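Local coordinates for putative immunoglobulin-blocking virulence protein (Mycoplasma mycoides subsp. capri, PDB 7ADK) that probably binds and blocks host immunoglobulin, and is found here in complex with a partner lipoprotein, at residues Trp515-Leu520 against Phe551-Asp557; Thr607-Ser612 against Ile638-Tyr644. One frame throughout, in Å; residues are numbered along the deposited sequence.

How the interactions relate
Interactions 1 and 2 are successive steps through one parallel five-stranded sheet, whose order across, 516-517, 553-555, 608-610, 640-643 and 676-679, follows the order along the chain. Interaction 1 joins the first two strands and interaction 2 the third and fourth, their centres about 10 Å apart. Strands 553-555 and 608-610 lie side by side and connect the two contacts: Asn552 probably bonds through OD1 to Thr607 N and through its carbonyl O to Gly608 N, while Phe556 packs on Phe611. Helix 567-579 touches hydrophobic side chains of both. Such stepwise stacking is consistent with a short leucine-rich-repeat-like solenoid, which reaches the lipoprotein partner at Asp557 and Tyr644.

Interaction 1 (Trp515-Leu520 against Phe551-Asp557)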
loop_
_atom_site.group_PDB
_atom_site.type_symbol
_atom_site.label_atom_id
_atom_site.label_comp_id
_atom_site.label_asym_id
_atom_site.label_seq_id
_atom_site.Cartn_x
_atom_site.Cartn_y
_atom_site.Cartn_z
ATOM N N TRP A 515 5.898 -7.577 -13.289
ATOM C CA TRP A 515 6.183 -7.071 -14.633
ATOM C C TRP A 515 6.476 -8.292 -15.493
ATOM O O TRP A 515 7.397 -9.057 -15.197
ATOM C CB TRP A 515 7.380 -6.106 -14.670
ATOM C CG TRP A 515 7.093 -4.675 -14.355
ATOM C CD1 TRP A 515 7.572 -3.984 -13.299
ATOM C CD2 TRP A 515 6.314 -3.724 -15.132
ATOM N NE1 TRP A 515 7.077 -2.700 -13.319
ATOM C CE2 TRP A 515 6.243 -2.511 -14.395
ATOM C CE3 TRP A 515 5.643 -3.764 -16.371
ATOM C CZ2 TRP A 515 5.434 -1.451 -14.802
ATOM C CZ3 TRP A 515 4.885 -2.671 -16.824
ATOM C CH2 TRP A 515 4.751 -1.533 -16.020
ATOM N N SER A 516 5.719 -8.476 -16.572
ATOM C CA SER A 516 5.874 -9.628 -17.460
ATOM C C SER A 516 5.994 -9.198 -18.913
ATOM O O SER A 516 5.464 -8.163 -19.302
ATOM C CB SER A 516 4.680 -10.559 -17.344
ATOM O OG SER A 516 4.298 -10.853 -16.030
ATOM N N TYR A 517 6.599 -10.033 -19.738
ATOM C CA TYR A 517 6.474 -9.961 -21.185
ATOM C C TYR A 517 6.166 -11.353 -21.714
ATOM O O TYR A 517 6.546 -12.363 -21.119
ATOM C CB TYR A 517 7.726 -9.334 -21.815
ATOM C CG TYR A 517 9.009 -10.137 -21.718
ATOM C CD1 TYR A 517 9.745 -10.120 -20.529
ATOM C CD2 TYR A 517 9.489 -10.873 -22.814
ATOM C CE1 TYR A 517 10.959 -10.816 -20.424
ATOM C CE2 TYR A 517 10.696 -11.588 -22.711
ATOM C CZ TYR A 517 11.446 -11.544 -21.522
ATOM O OH TYR A 517 12.650 -12.153 -21.447
ATOM N N ASN A 518 5.467 -11.414 -22.839
ATOM C CA ASN A 518 5.381 -12.645 -23.604
ATOM C C ASN A 518 6.644 -12.735 -24.472
ATOM O O ASN A 518 6.873 -11.838 -25.279
ATOM C CB ASN A 518 4.074 -12.659 -24.406
ATOM C CG ASN A 518 3.760 -14.019 -24.987
ATOM O OD1 ASN A 518 4.627 -14.740 -25.433
ATOM N ND2 ASN A 518 2.521 -14.416 -24.998
ATOM N N PRO A 519 7.481 -13.779 -24.368
ATOM C CA PRO A 519 8.696 -13.832 -25.164
ATOM C C PRO A 519 8.426 -13.938 -26.667
ATOM O O PRO A 519 9.191 -13.400 -27.455
ATOM C CB PRO A 519 9.474 -15.009 -24.599
ATOM C CG PRO A 519 8.410 -15.922 -24.008
ATOM C CD PRO A 519 7.380 -14.931 -23.489
ATOM N N LEU A 520 7.285 -14.489 -27.082
ATOM C CA LEU A 520 6.858 -14.531 -28.480
ATOM C C LEU A 520 6.474 -13.153 -29.042
ATOM O O LEU A 520 6.571 -12.947 -30.244
ATOM C CB LEU A 520 5.687 -15.513 -28.604
ATOM C CG LEU A 520 6.003 -16.939 -28.132
ATOM C CD1 LEU A 520 4.715 -17.730 -28.021
ATOM C CD2 LEU A 520 6.943 -17.637 -29.102
ATOM N N PHE A 551 12.496 -7.184 -16.253
ATOM C CA PHE A 551 11.600 -8.324 -16.321
ATOM C C PHE A 551 12.281 -9.582 -15.807
ATOM O O PHE A 551 13.243 -10.057 -16.397
ATOM C CB PHE A 551 11.155 -8.522 -17.765
ATOM C CG PHE A 551 10.379 -7.375 -18.360
ATOM C CD1 PHE A 551 8.999 -7.294 -18.159
ATOM C CD2 PHE A 551 11.026 -6.415 -19.148
ATOM C CE1 PHE A 551 8.260 -6.270 -18.764
ATOM C CE2 PHE A 551 10.289 -5.391 -19.748
ATOM C CZ PHE A 551 8.905 -5.320 -19.560
ATOM N N ASN A 552 11.748 -10.177 -14.747
ATOM C CA ASN A 552 12.134 -11.514 -14.303
ATOM C C ASN A 552 11.053 -12.578 -14.593
ATOM O O ASN A 552 11.228 -13.729 -14.216
ATOM C CB ASN A 552 12.577 -11.440 -12.829
ATOM C CG ASN A 552 13.819 -12.266 -12.555
ATOM O OD1 ASN A 552 13.860 -13.469 -12.742
ATOM N ND2 ASN A 552 14.887 -11.662 -12.123
ATOM N N THR A 553 9.960 -12.225 -15.276
ATOM C CA THR A 553 8.826 -13.114 -15.599
ATOM C C THR A 553 8.675 -13.300 -17.101
ATOM O O THR A 553 8.721 -12.332 -17.849
ATOM C CB THR A 553 7.494 -12.586 -15.033
ATOM O OG1 THR A 553 7.553 -12.532 -13.643
ATOM C CG2 THR A 553 6.278 -13.447 -15.347
ATOM N N LEU A 554 8.401 -14.537 -17.518
ATOM C CA LEU A 554 7.840 -14.868 -18.821
ATOM C C LEU A 554 6.358 -15.233 -18.655
ATOM O O LEU A 554 6.039 -16.146 -17.904
ATOM C CB LEU A 554 8.621 -16.035 -19.443
ATOM C CG LEU A 554 10.126 -15.828 -19.610
ATOM C CD1 LEU A 554 10.722 -17.026 -20.330
ATOM C CD2 LEU A 554 10.418 -14.573 -20.405
ATOM N N ALA A 555 5.458 -14.547 -19.358
ATOM C CA ALA A 555 4.012 -14.752 -19.269
ATOM C C ALA A 555 3.402 -15.080 -20.636
ATOM O O ALA A 555 3.291 -14.210 -21.488
ATOM C CB ALA A 555 3.359 -13.520 -18.651
ATOM N N PHE A 556 2.978 -16.320 -20.855
ATOM C CA PHE A 556 2.334 -16.750 -22.097
ATOM C C PHE A 556 0.833 -16.417 -22.111
ATOM O O PHE A 556 0.199 -16.361 -21.058
ATOM C CB PHE A 556 2.640 -18.229 -22.327
ATOM C CG PHE A 556 4.113 -18.490 -22.562
ATOM C CD1 PHE A 556 4.635 -18.394 -23.862
ATOM C CD2 PHE A 556 4.969 -18.800 -21.493
ATOM C CE1 PHE A 556 5.998 -18.630 -24.097
ATOM C CE2 PHE A 556 6.333 -19.036 -21.728
ATOM C CZ PHE A 556 6.848 -18.955 -23.030
ATOM N N ASP A 557 0.263 -16.177 -23.289
ATOM C CA ASP A 557 -1.141 -15.800 -23.466
ATOM C C ASP A 557 -1.978 -16.986 -23.984
ATOM O O ASP A 557 -1.449 -18.041 -24.334
ATOM C CB ASP A 557 -1.243 -14.524 -24.329
ATOM C CG ASP A 557 -2.492 -13.667 -24.042
ATOM O OD1 ASP A 557 -3.398 -14.119 -23.305
ATOM O OD2 ASP A 557 -2.562 -12.516 -24.535
#
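Tyr517 turns the edge of its ring toward the face of Phe551 in a T-shaped pair, the Tyr517 and Phe551 ring centroids 5.3 Å apart and the planes at 74°. With CG between the backbone N and the carbonyl carbon (chi1 67°), the Tyr517 ring swings back over the neighbouring strand alongside Leu554, whose CD2 lies 3.4 Å from Tyr517 CZ. Phe585 meets both aromatic rings, and helix 567-579 adds Val576 and Tyr577 to this closely packed side. Pro519 sits over one face of Phe556, its CD 4.3 Å from the Phe556 ring centroid, a CH-pi contact. The other side of the parallel strand pair is more open: partly exposed Ser516 and Thr553 meet beside Ala555, Ser516 CB 3.5 Å from Ala555 CB. Between the two sides, Ala555 N donates to Tyr517 O over 3.0 Å, almost straight at 175°, though from above the carbonyl plane. Asn518 closes an Asx turn, its OD1 accepting from Leu520 N at 3.1 Å, while its ND2 is bonded to Asp560. Cohesion therefore comes mainly from aromatic and aliphatic packing on one side, with a single backbone hydrogen bond between the segments and the Asn518 amide bonded at both ends.

Interaction 2 (Thr607-Ser612 against Ile638-Tyr644); sequences TGLDFS and ITELTLY
Thr607 and Thr639 meet through their hydroxyls, with Thr607 OG1 3.1 Å from Thr639 OG1. Matching torsions, each OG1 between the backbone N and the carbonyl carbon (chi1 64° and 66°), turn the two hydroxyls to each other and set the Thr639 methyl beside Thr607 OG1 and CB; Thr607 O accepts from Thr639 N at 2.8 Å. From there the strands run parallel, Leu609 N donating to Glu640 O, Thr642 N to Leu609 O and Phe611 N to Thr642 O. On the buried face Leu609 CD1 reaches Ile638 CD1 at 4.1 Å, crossing it at about a right angle, and Leu641 CD1 lies at the edge of the Phe611 ring, 3.8 Å from Phe611 CD2. Ile638, Leu641 and Leu643 have the LxxLxL spacing of a leucine-rich repeat, consistent with that fold; Leu573 and Tyr577 of helix 567-579 back this face. The other face is polar. Asp610 extends its carboxylate with CG anti to the backbone N (chi1 174°), and OD1 takes two bonds: Ser612 N comes from above the carboxylate plane at 3.0 Å, closing an Asx turn, and OD1 receives Ser612 OG on its syn lone pair, at 2.6 Å. Thr642 packs its CB against this pair, 3.5 Å from Asp610 OD1, with its methyl beside Ser612 OG. Glu640 OE1 bonds to His678 of the next strand, and Tyr644 packs on Thr683 of the lipoprotein chain.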
loop_
_atom_site.group_PDB
_atom_site.type_symbol
_atom_site.label_atom_id
_atom_site.label_comp_id
_atom_site.label_asym_id
_atom_site.label_seq_id
_atom_site.Cartn_x
_atom_site.Cartn_y
_atom_site.Cartn_z
ATOM N N THR A 607 13.672 -15.952 -14.192
ATOM C CA THR A 607 13.432 -17.124 -13.336
ATOM C C THR A 607 11.960 -17.341 -12.952
ATOM O O THR A 607 11.663 -18.318 -12.272
ATOM C CB THR A 607 14.291 -17.074 -12.065
ATOM O OG1 THR A 607 13.953 -15.977 -11.249
ATOM C CG2 THR A 607 15.778 -17.014 -12.353
ATOM N N GLY A 608 11.031 -16.492 -13.384
ATOM C CA GLY A 608 9.593 -16.680 -13.206
ATOM C C GLY A 608 8.862 -17.176 -14.452
ATOM O O GLY A 608 9.137 -16.716 -15.555
ATOM N N LEU A 609 7.878 -18.065 -14.276
ATOM C CA LEU A 609 6.881 -18.430 -15.286
ATOM C C LEU A 609 5.467 -18.129 -14.805
ATOM O O LEU A 609 5.047 -18.604 -13.760
ATOM C CB LEU A 609 6.995 -19.912 -15.676
ATOM C CG LEU A 609 8.006 -20.215 -16.787
ATOM C CD1 LEU A 609 8.147 -21.719 -16.930
ATOM C CD2 LEU A 609 7.553 -19.682 -18.136
ATOM N N ASP A 610 4.708 -17.392 -15.604
ATOM C CA ASP A 610 3.289 -17.117 -15.385
ATOM C C ASP A 610 2.419 -17.764 -16.478
ATOM O O ASP A 610 2.550 -17.472 -17.666
ATOM C CB ASP A 610 3.084 -15.600 -15.280
ATOM C CG ASP A 610 1.610 -15.201 -15.187
ATOM O OD1 ASP A 610 0.828 -15.945 -14.564
ATOM O OD2 ASP A 610 1.208 -14.175 -15.772
ATOM N N PHE A 611 1.496 -18.623 -16.061
ATOM C CA PHE A 611 0.500 -19.260 -16.907
ATOM C C PHE A 611 -0.936 -18.832 -16.579
ATOM O O PHE A 611 -1.880 -19.462 -17.029
ATOM C CB PHE A 611 0.715 -20.776 -16.886
ATOM C CG PHE A 611 2.050 -21.235 -17.439
ATOM C CD1 PHE A 611 2.361 -21.013 -18.790
ATOM C CD2 PHE A 611 2.961 -21.930 -16.632
ATOM C CE1 PHE A 611 3.550 -21.508 -19.341
ATOM C CE2 PHE A 611 4.158 -22.420 -17.179
ATOM C CZ PHE A 611 4.453 -22.209 -18.536
ATOM N N SER A 612 -1.152 -17.736 -15.852
ATOM C CA SER A 612 -2.480 -17.222 -15.483
ATOM C C SER A 612 -3.429 -16.935 -16.653
ATOM O O SER A 612 -4.643 -17.041 -16.508
ATOM C CB SER A 612 -2.336 -15.922 -14.706
ATOM O OG SER A 612 -1.531 -16.120 -13.578
ATOM N N ILE A 638 13.630 -22.622 -12.437
ATOM C CA ILE A 638 12.711 -21.515 -12.146
ATOM C C ILE A 638 12.554 -21.354 -10.639
ATOM O O ILE A 638 12.667 -22.323 -9.893
ATOM C CB ILE A 638 11.383 -21.633 -12.926
ATOM C CG1 ILE A 638 10.483 -22.766 -12.421
ATOM C CG2 ILE A 638 11.675 -21.742 -14.430
ATOM C CD1 ILE A 638 9.113 -22.826 -13.094
ATOM N N THR A 639 12.337 -20.121 -10.188
ATOM C CA THR A 639 12.124 -19.777 -8.778
ATOM C C THR A 639 10.652 -19.643 -8.433
ATOM O O THR A 639 10.276 -19.729 -7.271
ATOM C CB THR A 639 12.877 -18.499 -8.370
ATOM O OG1 THR A 639 12.390 -17.357 -9.020
ATOM C CG2 THR A 639 14.379 -18.546 -8.606
ATOM N N GLU A 640 9.793 -19.455 -9.425
ATOM C CA GLU A 640 8.393 -19.113 -9.241
ATOM C C GLU A 640 7.537 -19.609 -10.407
ATOM O O GLU A 640 7.951 -19.530 -11.563
ATOM C CB GLU A 640 8.292 -17.602 -9.061
ATOM C CG GLU A 640 6.914 -17.134 -8.625
ATOM C CD GLU A 640 7.002 -15.735 -8.017
ATOM O OE1 GLU A 640 6.552 -15.529 -6.870
ATOM O OE2 GLU A 640 7.545 -14.824 -8.673
ATOM N N LEU A 641 6.335 -20.092 -10.097
ATOM C CA LEU A 641 5.377 -20.642 -11.044
ATOM C C LEU A 641 3.967 -20.181 -10.696
ATOM O O LEU A 641 3.407 -20.624 -9.709
ATOM C CB LEU A 641 5.488 -22.175 -10.999
ATOM C CG LEU A 641 4.487 -22.919 -11.893
ATOM C CD1 LEU A 641 4.766 -22.680 -13.370
ATOM C CD2 LEU A 641 4.528 -24.409 -11.602
ATOM N N THR A 642 3.364 -19.344 -11.523
ATOM C CA THR A 642 1.954 -18.968 -11.382
ATOM C C THR A 642 1.103 -19.769 -12.362
ATOM O O THR A 642 1.434 -19.888 -13.534
ATOM C CB THR A 642 1.723 -17.462 -11.531
ATOM O OG1 THR A 642 2.606 -16.727 -10.720
ATOM C CG2 THR A 642 0.310 -17.088 -11.109
ATOM N N LEU A 643 0.013 -20.338 -11.863
ATOM C CA LEU A 643 -0.927 -21.187 -12.561
ATOM C C LEU A 643 -2.315 -20.556 -12.540
ATOM O O LEU A 643 -2.732 -19.942 -11.563
ATOM C CB LEU A 643 -0.933 -22.565 -11.886
ATOM C CG LEU A 643 0.379 -23.348 -11.984
ATOM C CD1 LEU A 643 0.313 -24.609 -11.147
ATOM C CD2 LEU A 643 0.703 -23.713 -13.420
ATOM N N TYR A 644 -3.078 -20.765 -13.595
ATOM C CA TYR A 644 -4.497 -20.484 -13.562
ATOM C C TYR A 644 -5.236 -21.422 -12.607
ATOM O O TYR A 644 -5.070 -22.641 -12.689
ATOM C CB TYR A 644 -5.067 -20.564 -14.961
ATOM C CG TYR A 644 -6.542 -20.276 -14.989
ATOM C CD1 TYR A 644 -6.992 -18.958 -14.837
ATOM C CD2 TYR A 644 -7.462 -21.326 -15.125
ATOM C CE1 TYR A 644 -8.361 -18.684 -14.869
ATOM C CE2 TYR A 644 -8.832 -21.050 -15.176
ATOM C CZ TYR A 644 -9.279 -19.724 -15.066
ATOM O OH TYR A 644 -10.586 -19.431 -15.193
#